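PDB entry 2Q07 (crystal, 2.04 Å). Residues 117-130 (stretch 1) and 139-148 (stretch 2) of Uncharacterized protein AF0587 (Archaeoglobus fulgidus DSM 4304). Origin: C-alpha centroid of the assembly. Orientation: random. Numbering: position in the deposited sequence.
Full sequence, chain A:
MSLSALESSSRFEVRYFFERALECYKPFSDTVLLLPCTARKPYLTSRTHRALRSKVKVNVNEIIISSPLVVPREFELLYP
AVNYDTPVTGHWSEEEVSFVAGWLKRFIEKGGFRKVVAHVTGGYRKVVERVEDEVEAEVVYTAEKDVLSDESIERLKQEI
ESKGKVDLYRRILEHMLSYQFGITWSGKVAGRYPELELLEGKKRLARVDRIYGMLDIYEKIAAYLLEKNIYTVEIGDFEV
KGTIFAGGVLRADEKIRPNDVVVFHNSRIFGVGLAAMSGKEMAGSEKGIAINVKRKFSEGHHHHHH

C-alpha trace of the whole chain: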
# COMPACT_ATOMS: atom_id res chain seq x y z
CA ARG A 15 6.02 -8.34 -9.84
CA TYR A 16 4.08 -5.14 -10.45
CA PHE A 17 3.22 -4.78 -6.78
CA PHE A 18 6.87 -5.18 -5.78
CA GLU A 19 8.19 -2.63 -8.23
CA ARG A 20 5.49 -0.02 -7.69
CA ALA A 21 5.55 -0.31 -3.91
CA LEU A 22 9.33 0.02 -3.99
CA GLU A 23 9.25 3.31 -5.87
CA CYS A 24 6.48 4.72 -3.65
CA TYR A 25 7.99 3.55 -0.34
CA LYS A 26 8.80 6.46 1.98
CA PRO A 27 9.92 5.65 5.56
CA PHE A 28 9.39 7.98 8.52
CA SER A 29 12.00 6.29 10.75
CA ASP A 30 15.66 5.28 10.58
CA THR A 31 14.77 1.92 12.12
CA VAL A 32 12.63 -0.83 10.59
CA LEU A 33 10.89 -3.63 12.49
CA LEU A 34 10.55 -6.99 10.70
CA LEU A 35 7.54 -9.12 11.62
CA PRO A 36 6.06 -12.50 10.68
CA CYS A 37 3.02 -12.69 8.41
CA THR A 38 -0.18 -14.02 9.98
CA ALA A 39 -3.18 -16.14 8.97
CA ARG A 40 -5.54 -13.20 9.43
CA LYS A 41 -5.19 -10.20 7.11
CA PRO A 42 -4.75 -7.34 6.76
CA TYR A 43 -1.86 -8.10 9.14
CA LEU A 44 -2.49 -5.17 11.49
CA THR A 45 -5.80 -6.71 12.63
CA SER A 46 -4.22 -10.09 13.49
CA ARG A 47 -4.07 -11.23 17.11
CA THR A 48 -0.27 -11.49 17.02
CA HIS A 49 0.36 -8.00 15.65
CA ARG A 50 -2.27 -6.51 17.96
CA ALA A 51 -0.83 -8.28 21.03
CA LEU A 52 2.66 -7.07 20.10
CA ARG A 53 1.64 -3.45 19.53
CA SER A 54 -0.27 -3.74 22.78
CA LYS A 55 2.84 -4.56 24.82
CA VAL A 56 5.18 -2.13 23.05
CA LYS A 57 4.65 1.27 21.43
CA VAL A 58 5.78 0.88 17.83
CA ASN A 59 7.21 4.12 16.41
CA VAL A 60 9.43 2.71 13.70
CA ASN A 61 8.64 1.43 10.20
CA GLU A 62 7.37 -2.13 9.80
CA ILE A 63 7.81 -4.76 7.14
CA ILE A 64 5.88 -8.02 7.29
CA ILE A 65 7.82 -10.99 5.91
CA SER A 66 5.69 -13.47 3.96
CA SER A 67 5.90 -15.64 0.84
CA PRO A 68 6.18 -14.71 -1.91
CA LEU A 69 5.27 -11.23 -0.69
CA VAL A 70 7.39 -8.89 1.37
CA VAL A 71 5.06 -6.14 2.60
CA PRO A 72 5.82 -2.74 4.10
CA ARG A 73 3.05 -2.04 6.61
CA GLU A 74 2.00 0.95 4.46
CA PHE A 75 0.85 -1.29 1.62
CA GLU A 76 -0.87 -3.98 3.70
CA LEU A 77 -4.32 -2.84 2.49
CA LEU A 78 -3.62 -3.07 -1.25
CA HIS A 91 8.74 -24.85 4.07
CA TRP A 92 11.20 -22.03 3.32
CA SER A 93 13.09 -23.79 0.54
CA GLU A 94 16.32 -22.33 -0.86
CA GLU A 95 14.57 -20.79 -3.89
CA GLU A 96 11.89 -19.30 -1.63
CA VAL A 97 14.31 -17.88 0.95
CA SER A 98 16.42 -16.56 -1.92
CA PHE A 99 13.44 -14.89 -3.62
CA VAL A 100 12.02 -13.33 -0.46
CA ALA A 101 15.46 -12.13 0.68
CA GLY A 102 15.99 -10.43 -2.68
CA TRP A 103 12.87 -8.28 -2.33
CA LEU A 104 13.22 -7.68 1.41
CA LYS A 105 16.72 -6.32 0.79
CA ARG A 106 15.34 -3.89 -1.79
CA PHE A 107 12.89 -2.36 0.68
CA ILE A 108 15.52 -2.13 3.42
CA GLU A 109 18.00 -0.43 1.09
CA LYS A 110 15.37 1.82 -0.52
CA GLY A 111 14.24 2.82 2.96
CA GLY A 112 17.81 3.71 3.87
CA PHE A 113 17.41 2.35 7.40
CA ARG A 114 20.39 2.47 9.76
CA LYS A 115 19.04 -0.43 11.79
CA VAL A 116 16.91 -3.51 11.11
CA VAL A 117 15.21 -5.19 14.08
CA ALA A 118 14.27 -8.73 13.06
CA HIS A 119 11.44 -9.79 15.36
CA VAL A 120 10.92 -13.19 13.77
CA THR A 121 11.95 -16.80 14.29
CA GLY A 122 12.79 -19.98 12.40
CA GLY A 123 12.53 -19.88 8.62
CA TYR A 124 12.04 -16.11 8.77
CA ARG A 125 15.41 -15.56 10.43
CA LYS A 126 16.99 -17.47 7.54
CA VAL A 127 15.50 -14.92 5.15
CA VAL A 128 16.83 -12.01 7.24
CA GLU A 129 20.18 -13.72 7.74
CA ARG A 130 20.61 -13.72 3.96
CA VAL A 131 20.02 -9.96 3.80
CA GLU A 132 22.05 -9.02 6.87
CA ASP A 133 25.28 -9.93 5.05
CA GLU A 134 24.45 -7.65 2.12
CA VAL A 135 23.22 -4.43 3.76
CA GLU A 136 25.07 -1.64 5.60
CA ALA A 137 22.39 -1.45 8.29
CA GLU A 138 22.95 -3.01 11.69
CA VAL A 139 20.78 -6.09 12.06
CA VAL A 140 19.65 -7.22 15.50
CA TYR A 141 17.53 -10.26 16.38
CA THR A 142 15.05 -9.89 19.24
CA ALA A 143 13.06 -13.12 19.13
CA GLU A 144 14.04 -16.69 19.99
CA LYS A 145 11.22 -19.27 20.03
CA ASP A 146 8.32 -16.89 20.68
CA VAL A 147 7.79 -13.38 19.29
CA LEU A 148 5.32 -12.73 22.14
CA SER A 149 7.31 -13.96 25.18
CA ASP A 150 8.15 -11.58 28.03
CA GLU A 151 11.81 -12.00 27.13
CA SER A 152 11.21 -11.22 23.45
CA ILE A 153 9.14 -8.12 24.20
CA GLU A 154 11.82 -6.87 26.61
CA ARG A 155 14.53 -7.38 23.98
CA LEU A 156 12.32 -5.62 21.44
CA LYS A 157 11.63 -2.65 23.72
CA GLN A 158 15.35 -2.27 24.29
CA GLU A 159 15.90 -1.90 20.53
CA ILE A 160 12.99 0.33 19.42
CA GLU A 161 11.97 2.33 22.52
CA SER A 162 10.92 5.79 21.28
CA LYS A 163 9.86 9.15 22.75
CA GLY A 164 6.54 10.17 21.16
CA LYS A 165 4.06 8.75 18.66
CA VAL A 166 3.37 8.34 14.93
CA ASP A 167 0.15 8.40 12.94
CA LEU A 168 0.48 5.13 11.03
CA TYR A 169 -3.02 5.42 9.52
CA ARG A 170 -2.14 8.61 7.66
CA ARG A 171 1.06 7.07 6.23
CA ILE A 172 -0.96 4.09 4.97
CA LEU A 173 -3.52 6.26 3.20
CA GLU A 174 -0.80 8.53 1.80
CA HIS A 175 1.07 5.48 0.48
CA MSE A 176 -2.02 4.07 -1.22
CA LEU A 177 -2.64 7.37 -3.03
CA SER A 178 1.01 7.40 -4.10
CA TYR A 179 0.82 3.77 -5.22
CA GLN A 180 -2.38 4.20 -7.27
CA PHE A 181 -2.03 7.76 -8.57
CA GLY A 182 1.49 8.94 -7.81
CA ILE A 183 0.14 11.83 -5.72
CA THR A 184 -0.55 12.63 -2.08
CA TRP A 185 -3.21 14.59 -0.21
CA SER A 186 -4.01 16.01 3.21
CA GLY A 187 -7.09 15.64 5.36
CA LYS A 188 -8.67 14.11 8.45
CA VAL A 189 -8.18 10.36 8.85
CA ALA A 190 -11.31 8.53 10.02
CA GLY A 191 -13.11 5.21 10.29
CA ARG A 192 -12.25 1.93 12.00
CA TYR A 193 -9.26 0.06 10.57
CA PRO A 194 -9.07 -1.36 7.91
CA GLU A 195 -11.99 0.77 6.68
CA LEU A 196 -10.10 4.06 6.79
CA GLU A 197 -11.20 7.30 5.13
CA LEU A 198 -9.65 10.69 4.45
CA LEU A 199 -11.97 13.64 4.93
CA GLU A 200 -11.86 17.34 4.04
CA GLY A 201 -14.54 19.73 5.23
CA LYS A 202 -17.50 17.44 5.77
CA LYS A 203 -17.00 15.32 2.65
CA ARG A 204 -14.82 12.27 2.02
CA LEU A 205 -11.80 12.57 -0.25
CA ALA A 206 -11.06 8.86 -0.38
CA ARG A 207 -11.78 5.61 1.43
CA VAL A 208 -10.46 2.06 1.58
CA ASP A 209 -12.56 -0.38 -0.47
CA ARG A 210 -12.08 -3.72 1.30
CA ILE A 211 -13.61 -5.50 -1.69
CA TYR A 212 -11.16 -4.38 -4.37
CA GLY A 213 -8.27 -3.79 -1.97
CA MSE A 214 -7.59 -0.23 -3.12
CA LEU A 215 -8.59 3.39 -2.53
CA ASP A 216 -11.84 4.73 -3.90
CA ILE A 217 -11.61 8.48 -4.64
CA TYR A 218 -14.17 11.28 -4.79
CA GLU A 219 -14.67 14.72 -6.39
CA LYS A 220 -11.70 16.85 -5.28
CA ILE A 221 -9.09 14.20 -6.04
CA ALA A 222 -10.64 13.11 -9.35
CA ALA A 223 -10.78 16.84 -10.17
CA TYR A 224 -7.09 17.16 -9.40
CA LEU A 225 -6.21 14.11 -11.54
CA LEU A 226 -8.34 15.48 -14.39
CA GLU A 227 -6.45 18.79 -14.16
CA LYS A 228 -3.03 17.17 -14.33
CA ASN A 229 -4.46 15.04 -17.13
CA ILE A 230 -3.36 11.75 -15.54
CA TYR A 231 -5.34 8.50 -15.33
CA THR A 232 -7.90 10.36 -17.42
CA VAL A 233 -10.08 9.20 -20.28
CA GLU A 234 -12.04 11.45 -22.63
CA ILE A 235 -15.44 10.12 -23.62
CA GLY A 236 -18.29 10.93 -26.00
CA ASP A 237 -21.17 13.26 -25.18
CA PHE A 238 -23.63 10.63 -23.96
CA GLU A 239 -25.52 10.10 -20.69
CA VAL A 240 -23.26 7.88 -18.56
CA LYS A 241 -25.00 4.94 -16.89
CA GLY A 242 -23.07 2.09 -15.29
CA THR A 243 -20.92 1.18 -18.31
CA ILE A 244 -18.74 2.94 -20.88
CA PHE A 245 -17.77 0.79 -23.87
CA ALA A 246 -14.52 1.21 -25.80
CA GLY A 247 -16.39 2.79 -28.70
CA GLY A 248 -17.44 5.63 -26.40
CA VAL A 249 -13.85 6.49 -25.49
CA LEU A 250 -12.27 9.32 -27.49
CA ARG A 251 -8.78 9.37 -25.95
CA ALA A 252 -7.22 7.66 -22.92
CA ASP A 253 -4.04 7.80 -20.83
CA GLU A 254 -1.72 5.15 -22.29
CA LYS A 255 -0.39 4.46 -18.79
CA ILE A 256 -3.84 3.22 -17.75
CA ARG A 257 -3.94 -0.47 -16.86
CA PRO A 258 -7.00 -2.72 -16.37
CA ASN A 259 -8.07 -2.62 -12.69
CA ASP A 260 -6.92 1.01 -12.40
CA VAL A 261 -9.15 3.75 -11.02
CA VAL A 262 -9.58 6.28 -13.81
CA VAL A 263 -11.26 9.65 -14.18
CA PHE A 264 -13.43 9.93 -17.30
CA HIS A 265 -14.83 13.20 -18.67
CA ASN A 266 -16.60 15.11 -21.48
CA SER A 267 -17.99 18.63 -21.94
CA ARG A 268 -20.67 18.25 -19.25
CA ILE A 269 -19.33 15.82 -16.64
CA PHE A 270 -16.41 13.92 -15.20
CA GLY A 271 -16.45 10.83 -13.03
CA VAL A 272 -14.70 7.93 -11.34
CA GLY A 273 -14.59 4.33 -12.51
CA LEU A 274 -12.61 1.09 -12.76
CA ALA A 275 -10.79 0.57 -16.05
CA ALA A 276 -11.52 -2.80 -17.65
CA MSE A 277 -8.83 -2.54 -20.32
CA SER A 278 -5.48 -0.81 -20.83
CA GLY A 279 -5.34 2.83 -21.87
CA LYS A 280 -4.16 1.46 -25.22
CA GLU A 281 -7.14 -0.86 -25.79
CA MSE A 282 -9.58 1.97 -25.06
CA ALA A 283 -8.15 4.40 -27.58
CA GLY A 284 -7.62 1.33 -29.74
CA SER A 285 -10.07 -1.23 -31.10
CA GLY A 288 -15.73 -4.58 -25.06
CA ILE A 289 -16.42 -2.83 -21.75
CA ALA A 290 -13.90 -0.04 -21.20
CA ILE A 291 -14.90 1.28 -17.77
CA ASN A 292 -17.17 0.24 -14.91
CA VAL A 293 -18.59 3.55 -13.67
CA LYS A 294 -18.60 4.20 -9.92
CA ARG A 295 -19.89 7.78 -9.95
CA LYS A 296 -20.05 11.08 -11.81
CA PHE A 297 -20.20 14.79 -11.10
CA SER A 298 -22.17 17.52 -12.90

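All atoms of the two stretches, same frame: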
# COMPACT_ATOMS: atom_id res chain seq x y z
N VAL A 117 15.52 -4.35 12.94
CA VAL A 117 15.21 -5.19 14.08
C VAL A 117 14.36 -6.36 13.59
O VAL A 117 13.17 -6.19 13.27
CB VAL A 117 14.39 -4.45 15.17
CG1 VAL A 117 14.17 -5.37 16.34
CG2 VAL A 117 15.11 -3.19 15.59
N ALA A 118 14.96 -7.54 13.53
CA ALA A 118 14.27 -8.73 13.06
C ALA A 118 13.51 -9.44 14.18
O ALA A 118 14.08 -10.26 14.89
CB ALA A 118 15.27 -9.68 12.42
N HIS A 119 12.22 -9.15 14.32
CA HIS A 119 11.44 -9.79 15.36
C HIS A 119 10.70 -10.98 14.76
O HIS A 119 9.48 -10.97 14.63
CB HIS A 119 10.43 -8.83 15.98
CG HIS A 119 9.99 -9.24 17.34
ND1 HIS A 119 10.82 -9.19 18.44
CD2 HIS A 119 8.82 -9.77 17.78
CE1 HIS A 119 10.18 -9.66 19.50
NE2 HIS A 119 8.97 -10.02 19.12
N VAL A 120 11.47 -11.99 14.40
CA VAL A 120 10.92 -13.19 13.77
C VAL A 120 11.76 -14.39 14.17
O VAL A 120 12.88 -14.23 14.67
CB VAL A 120 10.97 -13.06 12.24
CG1 VAL A 120 10.00 -11.99 11.77
CG2 VAL A 120 12.38 -12.69 11.81
N THR A 121 11.24 -15.58 13.93
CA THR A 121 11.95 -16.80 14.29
C THR A 121 11.94 -17.84 13.18
O THR A 121 11.25 -17.68 12.18
CB THR A 121 11.34 -17.45 15.55
OG1 THR A 121 9.96 -17.74 15.32
CG2 THR A 121 11.47 -16.52 16.76
N GLY A 122 12.72 -18.90 13.37
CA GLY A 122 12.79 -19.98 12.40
C GLY A 122 13.07 -19.56 10.97
O GLY A 122 13.92 -18.70 10.72
N GLY A 123 12.36 -20.18 10.03
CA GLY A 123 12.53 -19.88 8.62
C GLY A 123 12.68 -18.41 8.28
O GLY A 123 13.41 -18.05 7.35
N TYR A 124 11.98 -17.55 9.02
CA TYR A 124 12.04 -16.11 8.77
C TYR A 124 13.42 -15.54 9.06
O TYR A 124 13.87 -14.64 8.35
CB TYR A 124 11.02 -15.35 9.62
CG TYR A 124 9.58 -15.64 9.26
CD1 TYR A 124 8.84 -16.57 9.98
CD2 TYR A 124 8.97 -14.97 8.20
CE1 TYR A 124 7.51 -16.82 9.66
CE2 TYR A 124 7.65 -15.22 7.87
CZ TYR A 124 6.93 -16.14 8.60
OH TYR A 124 5.62 -16.39 8.28
N ARG A 125 14.08 -16.04 10.10
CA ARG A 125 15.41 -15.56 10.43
C ARG A 125 16.37 -15.91 9.30
O ARG A 125 17.31 -15.16 9.02
CB ARG A 125 15.90 -16.16 11.75
CG ARG A 125 15.33 -15.45 12.97
CD ARG A 125 16.10 -15.80 14.23
NE ARG A 125 17.54 -15.75 14.01
CZ ARG A 125 18.44 -15.62 14.98
NH1 ARG A 125 18.05 -15.53 16.25
NH2 ARG A 125 19.73 -15.60 14.68
N LYS A 126 16.14 -17.05 8.65
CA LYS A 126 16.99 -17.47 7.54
C LYS A 126 16.89 -16.44 6.43
O LYS A 126 17.89 -16.12 5.78
CB LYS A 126 16.56 -18.83 7.01
CG LYS A 126 16.91 -20.00 7.91
CD LYS A 126 16.59 -21.32 7.22
CE LYS A 126 17.13 -22.51 8.00
NZ LYS A 126 16.85 -23.79 7.29
N VAL A 127 15.69 -15.92 6.19
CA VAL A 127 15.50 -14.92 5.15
C VAL A 127 16.32 -13.68 5.52
O VAL A 127 17.12 -13.19 4.73
CB VAL A 127 14.00 -14.53 5.02
CG1 VAL A 127 13.85 -13.27 4.20
CG2 VAL A 127 13.21 -15.68 4.38
N VAL A 128 16.12 -13.20 6.75
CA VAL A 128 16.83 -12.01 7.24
C VAL A 128 18.34 -12.23 7.25
O VAL A 128 19.12 -11.35 6.87
CB VAL A 128 16.34 -11.65 8.65
CG1 VAL A 128 17.05 -10.39 9.16
CG2 VAL A 128 14.83 -11.44 8.63
N GLU A 129 18.76 -13.41 7.69
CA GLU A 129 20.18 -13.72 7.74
C GLU A 129 20.82 -13.54 6.37
O GLU A 129 21.96 -13.07 6.28
CB GLU A 129 20.39 -15.14 8.26
CG GLU A 129 20.35 -15.21 9.78
CD GLU A 129 20.26 -16.63 10.30
OE1 GLU A 129 20.99 -17.50 9.79
OE2 GLU A 129 19.46 -16.87 11.23
N ARG A 130 20.10 -13.88 5.31
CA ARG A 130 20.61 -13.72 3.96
C ARG A 130 20.86 -12.25 3.64
O ARG A 130 21.86 -11.91 3.02
CB ARG A 130 19.62 -14.27 2.93
CG ARG A 130 19.50 -15.78 2.86
CD ARG A 130 20.79 -16.43 2.34
NE ARG A 130 20.53 -17.76 1.79
CZ ARG A 130 19.98 -17.98 0.60
NH1 ARG A 130 19.64 -16.97 -0.18
NH2 ARG A 130 19.77 -19.23 0.18
N VAL A 139 21.90 -5.19 11.96
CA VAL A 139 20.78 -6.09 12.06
C VAL A 139 20.83 -6.79 13.40
O VAL A 139 21.81 -7.44 13.74
CB VAL A 139 20.81 -7.15 10.93
CG1 VAL A 139 19.51 -7.97 10.94
CG2 VAL A 139 20.98 -6.47 9.58
N VAL A 140 19.76 -6.62 14.18
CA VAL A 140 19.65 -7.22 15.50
C VAL A 140 18.46 -8.17 15.55
O VAL A 140 17.42 -7.89 14.96
CB VAL A 140 19.46 -6.12 16.58
CG1 VAL A 140 20.69 -5.21 16.61
CG2 VAL A 140 18.21 -5.30 16.27
N TYR A 141 18.61 -9.28 16.26
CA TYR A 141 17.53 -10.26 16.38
C TYR A 141 16.98 -10.20 17.81
O TYR A 141 17.73 -10.31 18.77
CB TYR A 141 18.05 -11.65 16.04
CG TYR A 141 18.61 -11.74 14.64
CD1 TYR A 141 19.89 -11.28 14.36
CD2 TYR A 141 17.83 -12.21 13.58
CE1 TYR A 141 20.39 -11.27 13.07
CE2 TYR A 141 18.31 -12.20 12.28
CZ TYR A 141 19.59 -11.73 12.03
OH TYR A 141 20.07 -11.69 10.74
N THR A 142 15.67 -10.03 17.93
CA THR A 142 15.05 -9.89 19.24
C THR A 142 14.12 -11.03 19.67
O THR A 142 13.58 -11.00 20.78
CB THR A 142 14.25 -8.57 19.31
OG1 THR A 142 13.39 -8.48 18.17
CG2 THR A 142 15.20 -7.37 19.32
N ALA A 143 13.95 -12.02 18.81
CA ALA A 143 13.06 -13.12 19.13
C ALA A 143 13.68 -14.51 18.97
O ALA A 143 14.29 -14.83 17.95
CB ALA A 143 11.80 -13.02 18.28
N GLU A 144 13.54 -15.33 20.01
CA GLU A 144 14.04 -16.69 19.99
C GLU A 144 12.93 -17.59 20.54
O GLU A 144 12.64 -17.56 21.74
CB GLU A 144 15.31 -16.82 20.85
CG GLU A 144 15.12 -16.54 22.33
CD GLU A 144 16.39 -16.79 23.14
OE1 GLU A 144 16.33 -16.72 24.38
OE2 GLU A 144 17.44 -17.07 22.52
N LYS A 145 12.30 -18.36 19.66
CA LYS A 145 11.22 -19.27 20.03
C LYS A 145 9.83 -18.65 19.95
O LYS A 145 8.95 -19.17 19.26
CB LYS A 145 11.39 -19.82 21.46
CG LYS A 145 12.64 -20.65 21.70
CD LYS A 145 12.67 -21.15 23.14
CE LYS A 145 13.89 -22.01 23.41
NZ LYS A 145 13.85 -22.56 24.80
N ASP A 146 9.63 -17.54 20.65
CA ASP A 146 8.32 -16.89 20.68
C ASP A 146 8.44 -15.38 20.50
O ASP A 146 9.15 -14.72 21.24
CB ASP A 146 7.64 -17.19 22.02
CG ASP A 146 6.14 -17.06 21.97
OD1 ASP A 146 5.62 -16.13 21.31
OD2 ASP A 146 5.46 -17.90 22.61
N VAL A 147 7.73 -14.82 19.52
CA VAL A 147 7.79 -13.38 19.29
C VAL A 147 7.02 -12.61 20.37
O VAL A 147 7.24 -11.41 20.57
CB VAL A 147 7.22 -13.02 17.89
CG1 VAL A 147 8.14 -13.54 16.80
CG2 VAL A 147 5.83 -13.61 17.71
N LEU A 148 6.15 -13.32 21.09
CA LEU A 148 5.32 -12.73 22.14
C LEU A 148 5.71 -13.05 23.59
O LEU A 148 4.95 -12.77 24.51
CB LEU A 148 3.86 -13.14 21.90
CG LEU A 148 2.96 -12.33 20.96
CD1 LEU A 148 3.72 -11.80 19.76
CD2 LEU A 148 1.80 -13.20 20.53
O HOH W 1 14.64 -12.45 16.25

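The ends of two strands, Val117-Ala118 and Val139-Tyr141, run parallel, pairing Val117 with Val140 and Ala118 with Tyr141. Ala118 bonds to the residues before and after its partner Tyr141: Ala118 N donates to Val140 O at 2.9 Å, while Ala118 O accepts a weak hydrogen bond from Thr142 N at 3.4 Å. Where the pairing ends, a water takes over, donating to Ala118 O (2.6 Å) and accepting from Ala143 N (2.7 Å), so the diverging backbones stay linked.

Alternation sorts the side chains. Val117 and Val140 share one face of the sheet, their CG2 atoms 3.8 Å apart. Ala118 and Tyr141 share the other, where the small methyl CB of Ala118 lies 3.8 Å from Tyr141 CD2. The helix beginning at Gly123, nearly antiparallel to the second strand, covers this face: Val128 CG1 reaches Val139 CG1 at 3.9 Å and Tyr141 CE2 at 3.8 Å.

Beyond the strands, buried His119 is the polar clasp. Both ring nitrogens find partners near the ring plane: His119 ND1 shares a hydrogen bond with Thr142 OG1 at 2.7 Å, and His119 NE2 donates to Val147 O, also at 2.7 Å. Using the edge for polar bonds leaves the face free for apolar contact, and Ala143 CB sits over it, 4.0 Å from the centroid of the His119 ring. Thr121 extends the packing, its CG2 lying 3.8 Å from Ala143 CB.

Arg125 supplies the flat cationic contact. Its guanidinium stacks on Tyr141 with the planes at 19°, and Arg125 CZ lies 4.3 Å from the centroid of the Tyr141 ring, an off-centre cation-pi arrangement. A salt bridge within the helix, Arg125 NE to Glu129 OE2 at 3.6 Å, adds a charged partner for the same group.

The rule is economical: one small residue in the strand, one histidine bonded at both nitrogens, and one tyrosine covered by helix side chains.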